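Local coordinates for protein Esterase/lipase (Uncultured bacterium, PDB 3K6K) that probably hydrolyses carboxylic ester bonds, as a bacterial homologue of hormone-sensitive lipase with an alpha/beta hydrolase fold, at residues A[177-183]-A[240-246]. Numbering follows the deposited sequence.
Sequences MPAGLVM and LPEMLIH
Leu181 and Met183 pair with Met243 and Ile245 on one face of two adjacent parallel strands, part of the central sheet of the alpha/beta hydrolase fold. Four backbone hydrogen bonds join the strands. Leu181 N donates to Glu242 O at 2.8 Å, and Leu181 O accepts from Leu244 N. Met183 repeats the pattern, with N to Leu244 O and O from His246 N, the latter at 2.9 Å.

On this face the two methionine tails meet. The Met183 chain bends at its last torsion (chi3 -93°), which turns CE across to Met243 SD at 3.7 Å. Met183 CE also lies 4.0 Å from Ile245 CG1. Leu181 CD1 fits between Met243 CG and the ring of Pro241, 3.8 Å from Pro241 CD. Helices 158-172 and 254-266 cover this face, while on the other face Val182 and Leu244 both pack on Trp303 of helix 291-305.

Before the strands, the Pro241 ring packs on Met177 and Pro178, with Pro241 CG 3.8 Å from Pro178 CD. Glu242 OE1 forms a salt bridge with Arg307 NE. Farther along, His246 ND1 is hydrogen-bonded to Ser296 OG. Beside the entry to the strands, a water donates weakly to Ala179 O and accepts from Glu242 N at 2.8 Å.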
loop_
_atom_site.group_PDB
_atom_site.type_symbol
_atom_site.label_atom_id
_atom_site.label_comp_id
_atom_site.label_asym_id
_atom_site.label_seq_id
_atom_site.Cartn_x
_atom_site.Cartn_y
_atom_site.Cartn_z
ATOM N N MET A 177 16.561 14.475 7.435
ATOM C CA MET A 177 15.343 13.669 7.457
ATOM C C MET A 177 15.555 12.454 8.347
ATOM O O MET A 177 16.646 11.920 8.398
ATOM C CB MET A 177 14.914 13.242 6.054
ATOM C CG MET A 177 14.344 14.355 5.160
ATOM S SD MET A 177 12.884 15.196 5.823
ATOM C CE MET A 177 12.168 15.861 4.379
ATOM N N PRO A 178 14.480 12.006 9.026
ATOM C CA PRO A 178 14.478 10.917 9.955
ATOM C C PRO A 178 14.583 9.579 9.259
ATOM O O PRO A 178 14.529 9.516 8.057
ATOM C CB PRO A 178 13.122 11.021 10.634
ATOM C CG PRO A 178 12.567 12.335 10.286
ATOM C CD PRO A 178 13.165 12.687 8.965
ATOM N N ALA A 179 14.777 8.514 10.048
ATOM C CA ALA A 179 14.816 7.173 9.486
ATOM C C ALA A 179 13.511 6.717 8.806
ATOM O O ALA A 179 13.588 5.858 7.981
ATOM C CB ALA A 179 15.271 6.177 10.530
ATOM N N GLY A 180 12.352 7.302 9.128
ATOM C CA GLY A 180 11.042 6.925 8.501
ATOM C C GLY A 180 9.813 7.681 9.041
ATOM O O GLY A 180 9.867 8.366 10.047
ATOM N N LEU A 181 8.703 7.594 8.333
ATOM C CA LEU A 181 7.486 8.176 8.767
ATOM C C LEU A 181 6.458 7.043 8.928
ATOM O O LEU A 181 6.223 6.302 7.938
ATOM C CB LEU A 181 7.016 9.173 7.687
ATOM C CG LEU A 181 7.984 10.323 7.300
ATOM C CD1 LEU A 181 7.582 10.994 6.031
ATOM C CD2 LEU A 181 8.075 11.377 8.386
ATOM N N VAL A 182 5.855 6.865 10.125
ATOM C CA VAL A 182 4.640 6.025 10.261
ATOM C C VAL A 182 3.334 6.809 10.412
ATOM O O VAL A 182 3.246 7.762 11.196
ATOM C CB VAL A 182 4.754 5.048 11.385
ATOM C CG1 VAL A 182 3.563 4.077 11.370
ATOM C CG2 VAL A 182 6.065 4.252 11.253
ATOM N N MET A 183 2.291 6.409 9.689
ATOM C CA MET A 183 0.995 7.114 9.734
ATOM C C MET A 183 -0.214 6.165 9.847
ATOM O O MET A 183 -0.395 5.264 9.049
ATOM C CB MET A 183 0.815 8.059 8.521
ATOM C CG MET A 183 1.873 9.158 8.424
ATOM S SD MET A 183 1.763 9.978 6.820
ATOM C CE MET A 183 2.951 9.029 5.888
ATOM N N LEU A 240 11.109 13.322 0.951
ATOM C CA LEU A 240 10.620 12.696 2.188
ATOM C C LEU A 240 11.131 11.265 2.324
ATOM O O LEU A 240 11.350 10.597 1.300
ATOM C CB LEU A 240 9.110 12.753 2.225
ATOM C CG LEU A 240 8.561 14.178 2.441
ATOM C CD1 LEU A 240 7.091 14.069 2.630
ATOM C CD2 LEU A 240 9.169 14.920 3.637
ATOM N N PRO A 241 11.352 10.812 3.565
ATOM C CA PRO A 241 11.837 9.494 3.974
ATOM C C PRO A 241 10.780 8.378 3.895
ATOM O O PRO A 241 9.572 8.651 3.704
ATOM C CB PRO A 241 12.241 9.701 5.439
ATOM C CG PRO A 241 11.661 10.966 5.876
ATOM C CD PRO A 241 11.101 11.705 4.715
ATOM N N GLU A 242 11.191 7.127 4.010
ATOM C CA GLU A 242 10.221 6.046 3.772
ATOM C C GLU A 242 8.966 6.065 4.644
ATOM O O GLU A 242 9.025 6.332 5.837
ATOM C CB GLU A 242 10.851 4.691 3.723
ATOM C CG GLU A 242 11.875 4.440 4.756
ATOM C CD GLU A 242 12.803 3.270 4.366
ATOM O OE1 GLU A 242 12.323 2.275 3.783
ATOM O OE2 GLU A 242 14.000 3.330 4.689
ATOM N N MET A 243 7.835 5.753 4.019
ATOM C CA MET A 243 6.549 5.861 4.650
ATOM C C MET A 243 5.919 4.477 4.815
ATOM O O MET A 243 5.977 3.647 3.893
ATOM C CB MET A 243 5.660 6.718 3.777
ATOM C CG MET A 243 5.995 8.208 3.744
ATOM S SD MET A 243 4.768 8.976 2.650
ATOM C CE MET A 243 5.076 10.749 2.726
ATOM N N LEU A 244 5.366 4.225 6.012
ATOM C CA LEU A 244 4.491 3.092 6.260
ATOM C C LEU A 244 3.172 3.747 6.651
ATOM O O LEU A 244 3.140 4.577 7.557
ATOM C CB LEU A 244 5.040 2.206 7.369
ATOM C CG LEU A 244 4.177 0.960 7.732
ATOM C CD1 LEU A 244 4.247 -0.217 6.648
ATOM C CD2 LEU A 244 4.506 0.467 9.146
ATOM N N ILE A 245 2.114 3.467 5.885
ATOM C CA ILE A 245 0.737 3.884 6.171
ATOM C C ILE A 245 -0.125 2.638 6.549
ATOM O O ILE A 245 -0.121 1.597 5.865
ATOM C CB ILE A 245 0.099 4.663 4.951
ATOM C CG1 ILE A 245 0.990 5.809 4.489
ATOM C CG2 ILE A 245 -1.270 5.251 5.328
ATOM C CD1 ILE A 245 0.652 6.286 3.202
ATOM N N HIS A 246 -0.810 2.690 7.678
ATOM C CA HIS A 246 -1.865 1.706 7.928
ATOM C C HIS A 246 -3.224 2.366 7.906
ATOM O O HIS A 246 -3.320 3.563 8.213
ATOM C CB HIS A 246 -1.648 1.010 9.240
ATOM C CG HIS A 246 -0.608 -0.039 9.159
ATOM N ND1 HIS A 246 -0.436 -1.001 10.128
ATOM C CD2 HIS A 246 0.271 -0.328 8.171
ATOM C CE1 HIS A 246 0.551 -1.798 9.768
ATOM N NE2 HIS A 246 0.973 -1.434 8.567
HETATM O O HOH W 1 13.868 6.779 4.748
HETATM O O HOH W 2 15.475 3.444 6.628
#